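Local coordinates for protein 5-oxopent-3-ene-1,2,5-tricarboxylate decarboxylase (Exiguobacterium antarcticum B7, PDB 6IYM) that is a fumarylacetoacetate hydrolase family protein that binds a magnesium ion through acidic residues of a largely beta-sheet fold, at residues E112-E124 with G244-D257. Numbering follows the deposited sequence.
Unlike the reference sequence in segment 244-257: K250 (reference Thr), V253 (reference Thr). With MG (magnesium ion), chain C.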
ATOM      1  N   GLU A 112     -13.671  10.245  10.232  1.00 44.23           N
ATOM      2  CA  GLU A 112     -15.027   9.898   9.757  1.00 42.21           C
ATOM      3  C   GLU A 112     -15.499   8.680  10.558  1.00 43.98           C
ATOM      4  O   GLU A 112     -14.733   7.715  10.668  1.00 40.64           O
ATOM      5  CB  GLU A 112     -14.976   9.704   8.240  1.00 46.49           C
ATOM      6  CG  GLU A 112     -16.280   9.268   7.618  1.00 45.19           C
ATOM      7  CD  GLU A 112     -16.302   9.293   6.096  1.00 51.00           C
ATOM      8  OE1 GLU A 112     -17.388   9.046   5.539  1.00 57.55           O
ATOM      9  OE2 GLU A 112     -15.240   9.530   5.466  1.00 47.71           O
ATOM     10  N   ARG A 113     -16.710   8.738  11.126  1.00 42.08           N
ATOM     11  CA  ARG A 113     -17.257   7.711  12.057  1.00 42.12           C
ATOM     12  C   ARG A 113     -17.677   6.424  11.322  1.00 41.11           C
ATOM     13  O   ARG A 113     -17.539   5.314  11.932  1.00 38.09           O
ATOM     14  CB  ARG A 113     -18.429   8.314  12.847  1.00 45.27           C
ATOM     15  CG  ARG A 113     -19.362   7.298  13.498  1.00 46.89           C
ATOM     16  CD  ARG A 113     -18.767   6.661  14.741  1.00 48.29           C
ATOM     17  NE  ARG A 113     -19.630   5.616  15.286  1.00 50.18           N
ATOM     18  CZ  ARG A 113     -19.648   4.359  14.889  1.00 46.56           C
ATOM     19  NH1 ARG A 113     -18.826   3.953  13.934  1.00 51.06           N
ATOM     20  NH2 ARG A 113     -20.480   3.494  15.454  1.00 49.48           N
ATOM     21  N   HIS A 114     -18.202   6.533  10.095  1.00 47.68           N
ATOM     22  CA  HIS A 114     -18.664   5.397   9.240  1.00 45.10           C
ATOM     23  C   HIS A 114     -19.627   4.485  10.037  1.00 46.10           C
ATOM     24  O   HIS A 114     -19.405   3.257  10.069  1.00 42.59           O
ATOM     25  CB  HIS A 114     -17.455   4.600   8.684  1.00 44.95           C
ATOM     26  CG  HIS A 114     -16.465   5.363   7.851  1.00 44.64           C
ATOM     27  ND1 HIS A 114     -16.584   5.494   6.475  1.00 39.43           N
ATOM     28  CD2 HIS A 114     -15.279   5.937   8.178  1.00 43.68           C
ATOM     29  CE1 HIS A 114     -15.571   6.207   6.017  1.00 47.43           C
ATOM     30  NE2 HIS A 114     -14.740   6.484   7.047  1.00 44.00           N
ATOM     31  N   ALA A 115     -20.681   5.023  10.672  1.00 48.09           N
ATOM     32  CA  ALA A 115     -21.600   4.215  11.523  1.00 49.78           C
ATOM     33  C   ALA A 115     -22.286   3.107  10.704  1.00 51.03           C
ATOM     34  O   ALA A 115     -22.496   1.996  11.261  1.00 52.46           O
ATOM     35  CB  ALA A 115     -22.602   5.104  12.235  1.00 52.66           C
ATOM     36  N   ASP A 116     -22.587   3.339   9.419  1.00 56.58           N
ATOM     37  CA  ASP A 116     -23.122   2.278   8.508  1.00 55.93           C
ATOM     38  C   ASP A 116     -22.157   1.086   8.399  1.00 58.57           C
ATOM     39  O   ASP A 116     -22.638  -0.056   8.198  1.00 54.48           O
ATOM     40  CB  ASP A 116     -23.434   2.805   7.103  1.00 60.52           C
ATOM     41  CG  ASP A 116     -22.367   3.699   6.483  1.00 67.85           C
ATOM     42  OD1 ASP A 116     -21.301   3.902   7.128  1.00 70.92           O
ATOM     43  OD2 ASP A 116     -22.607   4.192   5.356  1.00 70.20           O
ATOM     44  N   LEU A 117     -20.838   1.291   8.505  1.00 49.63           N
ATOM     45  CA  LEU A 117     -19.874   0.186   8.214  1.00 49.02           C
ATOM     46  C   LEU A 117     -19.364  -0.459   9.497  1.00 48.97           C
ATOM     47  O   LEU A 117     -18.997  -1.643   9.404  1.00 51.77           O
ATOM     48  CB  LEU A 117     -18.719   0.714   7.354  1.00 48.07           C
ATOM     49  CG  LEU A 117     -19.145   1.517   6.123  1.00 53.34           C
ATOM     50  CD1 LEU A 117     -17.964   1.823   5.210  1.00 53.05           C
ATOM     51  CD2 LEU A 117     -20.219   0.780   5.332  1.00 59.07           C
ATOM     52  N   THR A 118     -19.311   0.284  10.617  1.00 48.24           N
ATOM     53  CA  THR A 118     -18.677  -0.161  11.889  1.00 48.54           C
ATOM     54  C   THR A 118     -19.545   0.189  13.104  1.00 43.94           C
ATOM     55  O   THR A 118     -20.068   1.329  13.136  1.00 43.83           O
ATOM     56  CB  THR A 118     -17.343   0.540  12.209  1.00 47.56           C
ATOM     57  OG1 THR A 118     -16.707   1.076  11.055  1.00 65.37           O
ATOM     58  CG2 THR A 118     -16.400  -0.406  12.910  1.00 46.42           C
ATOM     59  N   GLN A 119     -19.631  -0.724  14.078  1.00 48.68           N
ATOM     60  CA  GLN A 119     -20.058  -0.392  15.468  1.00 56.72           C
ATOM     61  C   GLN A 119     -18.976  -0.840  16.459  1.00 55.70           C
ATOM     62  O   GLN A 119     -19.285  -0.898  17.642  1.00 53.46           O
ATOM     63  CB  GLN A 119     -21.419  -1.018  15.805  1.00 59.03           C
ATOM     64  CG  GLN A 119     -22.559  -0.544  14.912  1.00 57.84           C
ATOM     65  CD  GLN A 119     -22.900   0.913  15.082  1.00 57.15           C
ATOM     66  OE1 GLN A 119     -23.033   1.664  14.111  1.00 61.39           O
ATOM     67  NE2 GLN A 119     -23.062   1.325  16.327  1.00 57.65           N
ATOM     68  N   GLN A 120     -17.760  -1.155  15.989  1.00 54.26           N
ATOM     69  CA  GLN A 120     -16.594  -1.470  16.856  1.00 44.30           C
ATOM     70  C   GLN A 120     -15.377  -0.646  16.416  1.00 43.24           C
ATOM     71  O   GLN A 120     -14.309  -1.216  16.222  1.00 43.98           O
ATOM     72  CB  GLN A 120     -16.354  -2.970  16.858  1.00 46.98           C
ATOM     73  CG  GLN A 120     -17.563  -3.779  17.342  1.00 48.49           C
ATOM     74  CD  GLN A 120     -17.168  -5.206  17.610  1.00 51.17           C
ATOM     75  OE1 GLN A 120     -16.325  -5.780  16.919  1.00 57.42           O
ATOM     76  NE2 GLN A 120     -17.719  -5.772  18.664  1.00 53.87           N
ATOM     77  N   LEU A 121     -15.542   0.661  16.264  1.00 39.81           N
ATOM     78  CA  LEU A 121     -14.431   1.582  15.935  1.00 41.15           C
ATOM     79  C   LEU A 121     -13.493   1.720  17.145  1.00 44.66           C
ATOM     80  O   LEU A 121     -14.007   1.936  18.279  1.00 39.95           O
ATOM     81  CB  LEU A 121     -15.009   2.931  15.563  1.00 41.60           C
ATOM     82  CG  LEU A 121     -13.967   3.927  15.073  1.00 42.74           C
ATOM     83  CD1 LEU A 121     -13.292   3.399  13.817  1.00 45.97           C
ATOM     84  CD2 LEU A 121     -14.619   5.266  14.824  1.00 42.04           C
ATOM     85  N   ASP A 122     -12.179   1.598  16.927  1.00 37.35           N
ATOM     86  CA  ASP A 122     -11.178   1.536  18.021  1.00 38.87           C
ATOM     87  C   ASP A 122      -9.966   2.367  17.640  1.00 42.28           C
ATOM     88  O   ASP A 122      -9.810   2.621  16.425  1.00 43.75           O
ATOM     89  CB  ASP A 122     -10.788   0.087  18.336  1.00 39.66           C
ATOM     90  CG  ASP A 122     -10.295  -0.163  19.755  1.00 42.17           C
ATOM     91  OD1 ASP A 122     -10.191   0.812  20.532  1.00 46.91           O
ATOM     92  OD2 ASP A 122      -9.929  -1.328  20.050  1.00 44.88           O
ATOM     93  N   TYR A 123      -9.179   2.760  18.660  1.00 36.99           N
ATOM     94  CA  TYR A 123      -7.923   3.534  18.566  1.00 37.04           C
ATOM     95  C   TYR A 123      -6.716   2.585  18.728  1.00 38.69           C
ATOM     96  O   TYR A 123      -6.812   1.479  19.329  1.00 40.00           O
ATOM     97  CB  TYR A 123      -7.880   4.642  19.625  1.00 37.13           C
ATOM     98  CG  TYR A 123      -8.136   4.132  21.022  1.00 39.02           C
ATOM     99  CD1 TYR A 123      -7.117   3.663  21.823  1.00 40.88           C
ATOM    100  CD2 TYR A 123      -9.428   4.018  21.505  1.00 42.31           C
ATOM    101  CE1 TYR A 123      -7.367   3.151  23.087  1.00 39.67           C
ATOM    102  CE2 TYR A 123      -9.700   3.496  22.760  1.00 40.83           C
ATOM    103  CZ  TYR A 123      -8.665   3.044  23.551  1.00 39.87           C
ATOM    104  OH  TYR A 123      -8.943   2.491  24.773  1.00 46.04           O
ATOM    105  N   GLU A 124      -5.556   3.037  18.261  1.00 39.45           N
ATOM    106  CA  GLU A 124      -4.230   2.417  18.565  1.00 40.71           C
ATOM    107  C   GLU A 124      -3.166   3.500  18.396  1.00 36.99           C
ATOM    108  O   GLU A 124      -2.911   3.898  17.255  1.00 40.61           O
ATOM    109  CB  GLU A 124      -3.880   1.254  17.627  1.00 39.54           C
ATOM    110  CG  GLU A 124      -4.731   0.007  17.795  1.00 43.81           C
ATOM    111  CD  GLU A 124      -4.251  -1.253  17.068  1.00 46.40           C
ATOM    112  OE1 GLU A 124      -4.902  -2.289  17.241  1.00 50.29           O
ATOM    113  OE2 GLU A 124      -3.272  -1.183  16.287  1.00 44.59           O
ATOM    114  N   GLY A 244      -4.377  -1.410  26.212  1.00 37.63           N
ATOM    115  CA  GLY A 244      -5.409  -0.421  26.593  1.00 42.23           C
ATOM    116  C   GLY A 244      -6.375  -0.087  25.475  1.00 43.52           C
ATOM    117  O   GLY A 244      -7.235   0.812  25.647  1.00 37.89           O
ATOM    118  N   VAL A 245      -6.230  -0.785  24.359  1.00 41.65           N
ATOM    119  CA  VAL A 245      -7.119  -0.713  23.162  1.00 45.21           C
ATOM    120  C   VAL A 245      -8.580  -0.943  23.586  1.00 43.58           C
ATOM    121  O   VAL A 245      -8.835  -1.795  24.451  1.00 41.86           O
ATOM    122  CB  VAL A 245      -6.560  -1.732  22.144  1.00 51.83           C
ATOM    123  CG1 VAL A 245      -7.599  -2.623  21.499  1.00 56.25           C
ATOM    124  CG2 VAL A 245      -5.683  -1.034  21.120  1.00 51.28           C
ATOM    125  N   GLY A 246      -9.522  -0.176  23.032  1.00 40.76           N
ATOM    126  CA  GLY A 246     -10.937  -0.238  23.440  1.00 46.13           C
ATOM    127  C   GLY A 246     -11.464  -1.669  23.409  1.00 52.71           C
ATOM    128  O   GLY A 246     -12.245  -2.054  24.302  1.00 43.24           O
ATOM    129  N   HIS A 247     -11.047  -2.435  22.404  1.00 51.45           N
ATOM    130  CA  HIS A 247     -11.453  -3.847  22.175  1.00 56.02           C
ATOM    131  C   HIS A 247     -10.989  -4.751  23.326  1.00 59.07           C
ATOM    132  O   HIS A 247     -11.621  -5.792  23.531  1.00 54.47           O
ATOM    133  CB  HIS A 247     -10.869  -4.337  20.852  1.00 60.29           C
ATOM    134  CG  HIS A 247     -11.498  -5.579  20.325  1.00 64.55           C
ATOM    135  ND1 HIS A 247     -12.851  -5.652  20.044  1.00 67.43           N
ATOM    136  CD2 HIS A 247     -10.961  -6.768  19.981  1.00 64.89           C
ATOM    137  CE1 HIS A 247     -13.124  -6.848  19.572  1.00 72.51           C
ATOM    138  NE2 HIS A 247     -11.984  -7.551  19.524  1.00 70.37           N
ATOM    139  N   GLY A 248      -9.912  -4.389  24.034  1.00 55.81           N
ATOM    140  CA  GLY A 248      -9.250  -5.283  25.005  1.00 51.92           C
ATOM    141  C   GLY A 248      -9.714  -4.997  26.418  1.00 54.13           C
ATOM    142  O   GLY A 248      -9.211  -5.651  27.352  1.00 49.53           O
ATOM    143  N   MET A 249     -10.629  -4.040  26.566  1.00 50.21           N
ATOM    144  CA  MET A 249     -11.069  -3.523  27.885  1.00 51.91           C
ATOM    145  C   MET A 249     -12.197  -4.434  28.360  1.00 54.46           C
ATOM    146  O   MET A 249     -12.815  -5.084  27.509  1.00 55.17           O
ATOM    147  CB  MET A 249     -11.517  -2.059  27.777  1.00 48.45           C
ATOM    148  CG  MET A 249     -10.345  -1.077  27.727  1.00 48.92           C
ATOM    149  SD  MET A 249     -10.814   0.660  27.457  1.00 53.34           S
ATOM    150  CE  MET A 249     -11.662   1.007  29.007  1.00 56.08           C
ATOM    151  N   LYS A 250     -12.410  -4.532  29.671  1.00 64.51           N
ATOM    152  CA  LYS A 250     -13.441  -5.416  30.279  1.00 60.02           C
ATOM    153  C   LYS A 250     -14.437  -4.529  31.020  1.00 55.99           C
ATOM    154  O   LYS A 250     -14.131  -4.055  32.107  1.00 60.29           O
ATOM    155  CB  LYS A 250     -12.738  -6.448  31.168  1.00 67.46           C
ATOM    156  CG  LYS A 250     -11.923  -7.502  30.420  1.00 69.87           C
ATOM    157  CD  LYS A 250     -10.645  -7.900  31.126  1.00 73.71           C
ATOM    158  CE  LYS A 250     -10.165  -9.293  30.777  1.00 76.65           C
ATOM    159  NZ  LYS A 250      -9.880  -9.451  29.330  1.00 77.03           N
ATOM    160  N   PRO A 251     -15.623  -4.198  30.458  1.00 56.42           N
ATOM    161  CA  PRO A 251     -16.056  -4.652  29.136  1.00 56.72           C
ATOM    162  C   PRO A 251     -15.465  -3.820  27.995  1.00 55.02           C
ATOM    163  O   PRO A 251     -14.860  -2.776  28.236  1.00 53.00           O
ATOM    164  CB  PRO A 251     -17.576  -4.452  29.212  1.00 55.43           C
ATOM    165  CG  PRO A 251     -17.702  -3.190  30.029  1.00 54.85           C
ATOM    166  CD  PRO A 251     -16.628  -3.333  31.091  1.00 57.31           C
ATOM    167  N   PRO A 252     -15.611  -4.267  26.727  1.00 53.09           N
ATOM    168  CA  PRO A 252     -15.050  -3.546  25.579  1.00 52.51           C
ATOM    169  C   PRO A 252     -15.725  -2.182  25.343  1.00 53.54           C
ATOM    170  O   PRO A 252     -16.906  -2.048  25.496  1.00 47.77           O
ATOM    171  CB  PRO A 252     -15.311  -4.495  24.393  1.00 57.93           C
ATOM    172  CG  PRO A 252     -15.565  -5.873  25.032  1.00 54.05           C
ATOM    173  CD  PRO A 252     -16.255  -5.541  26.341  1.00 55.16           C
ATOM    174  N   VAL A 253     -14.957  -1.162  24.983  1.00 49.12           N
ATOM    175  CA  VAL A 253     -15.520   0.194  24.719  1.00 49.76           C
ATOM    176  C   VAL A 253     -15.050   0.601  23.320  1.00 46.86           C
ATOM    177  O   VAL A 253     -13.880   0.337  22.973  1.00 43.72           O
ATOM    178  CB  VAL A 253     -15.147   1.209  25.825  1.00 56.65           C
ATOM    179  CG1 VAL A 253     -13.648   1.387  25.971  1.00 59.94           C
ATOM    180  CG2 VAL A 253     -15.829   2.554  25.638  1.00 59.32           C
ATOM    181  N   TYR A 254     -15.987   1.090  22.529  1.00 40.29           N
ATOM    182  CA  TYR A 254     -15.816   1.472  21.110  1.00 44.56           C
ATOM    183  C   TYR A 254     -16.108   2.964  21.004  1.00 48.29           C
ATOM    184  O   TYR A 254     -16.900   3.512  21.837  1.00 43.66           O
ATOM    185  CB  TYR A 254     -16.689   0.586  20.222  1.00 42.54           C
ATOM    186  CG  TYR A 254     -16.316  -0.858  20.371  1.00 44.29           C
ATOM    187  CD1 TYR A 254     -15.041  -1.286  20.033  1.00 45.78           C
ATOM    188  CD2 TYR A 254     -17.190  -1.778  20.930  1.00 46.19           C
ATOM    189  CE1 TYR A 254     -14.657  -2.601  20.204  1.00 46.53           C
ATOM    190  CE2 TYR A 254     -16.818  -3.102  21.104  1.00 46.58           C
ATOM    191  CZ  TYR A 254     -15.545  -3.511  20.755  1.00 50.75           C
ATOM    192  OH  TYR A 254     -15.157  -4.809  20.932  1.00 52.43           O
ATOM    193  N   LEU A 255     -15.460   3.579  20.024  1.00 41.28           N
ATOM    194  CA  LEU A 255     -15.463   5.036  19.769  1.00 41.78           C
ATOM    195  C   LEU A 255     -16.812   5.416  19.168  1.00 44.51           C
ATOM    196  O   LEU A 255     -17.354   4.647  18.363  1.00 51.98           O
ATOM    197  CB  LEU A 255     -14.324   5.391  18.804  1.00 39.87           C
ATOM    198  CG  LEU A 255     -12.919   5.318  19.408  1.00 42.86           C
ATOM    199  CD1 LEU A 255     -11.822   5.351  18.339  1.00 40.66           C
ATOM    200  CD2 LEU A 255     -12.732   6.430  20.412  1.00 42.25           C
ATOM    201  N   GLN A 256     -17.320   6.575  19.560  1.00 45.14           N
ATOM    202  CA  GLN A 256     -18.635   7.081  19.113  1.00 47.40           C
ATOM    203  C   GLN A 256     -18.405   8.481  18.562  1.00 41.02           C
ATOM    204  O   GLN A 256     -17.353   9.095  18.882  1.00 44.08           O
ATOM    205  CB  GLN A 256     -19.648   7.062  20.268  1.00 50.17           C
ATOM    206  CG  GLN A 256     -19.857   5.699  20.922  1.00 56.23           C
ATOM    207  CD  GLN A 256     -20.236   4.596  19.957  1.00 58.30           C
ATOM    208  OE1 GLN A 256     -20.833   4.816  18.900  1.00 68.20           O
ATOM    209  NE2 GLN A 256     -19.878   3.376  20.314  1.00 58.34           N
ATOM    210  N   ASP A 257     -19.373   8.976  17.796  1.00 45.75           N
ATOM    211  CA  ASP A 257     -19.448  10.379  17.326  1.00 46.69           C
ATOM    212  C   ASP A 257     -19.230  11.296  18.530  1.00 49.65           C
ATOM    213  O   ASP A 257     -19.898  11.065  19.551  1.00 54.05           O
ATOM    214  CB  ASP A 257     -20.805  10.642  16.671  1.00 54.21           C
ATOM    215  CG  ASP A 257     -21.010  12.086  16.273  1.00 54.90           C
ATOM    216  OD1 ASP A 257     -20.203  12.606  15.469  1.00 51.90           O
ATOM    217  OD2 ASP A 257     -21.957  12.690  16.799  1.00 67.25           O
TER
HETATM  218 MG    MG C 301      -1.705  -1.165  15.021  1.00 47.35          MG
HETATM  219  O   HOH W   1     -21.465   7.046  16.651  1.00 43.30           O
HETATM  220  O   HOH W   2     -17.936   2.043  17.322  1.00 46.45           O
HETATM  221  O   HOH W   3     -12.491   2.237  21.369  1.00 46.79           O
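A carboxylate receiving backbone N-H groups joins the start of strand 121-131 to the loop between strands 236-238 and 260-265, beside the magnesium ion. D122 reaches the short 3-10 turn 246-248 at its first residues: OD2 takes H247 N at 2.8 Å, met from above the carboxylate plane, while OD1 accepts a weak bond from G246 N and another from Y123 N. R159, which also pairs with E124 OE1, forms a salt bridge with D122 OD2 and probably offsets part of the buried negative charge. Next along the strand, CG of Y123 sits between the backbone N and the carbonyl carbon (chi1 53°), a setting that turns the ring toward the loop, where OH donates to G244 O at 2.5 Å, in the carbonyl plane; R206 also bonds this hydroxyl. Farther back, L255 N gives a nearly straight bond to L121 O (2.8 Å, 178°), an ordered water bridges L121 N and L255 O, and the L255 side chain packs its CB on L121 CD2 and its CD1 at the edge of the Y123 ring. Q120 lays CB over the centre of the Y254 ring, 3.8 Å from the centroid, a CH-pi contact. Beyond Y123, E124 packs CG against V245 CG2 at 3.6 Å, and its OE2 binds magnesium at 2.0 Å. With E126 and D155 completing the three protein ligands, this is the acidic metal site of the fumarylacetoacetate hydrolase fold, with the loop 244-257 packed against the strand that supplies E124.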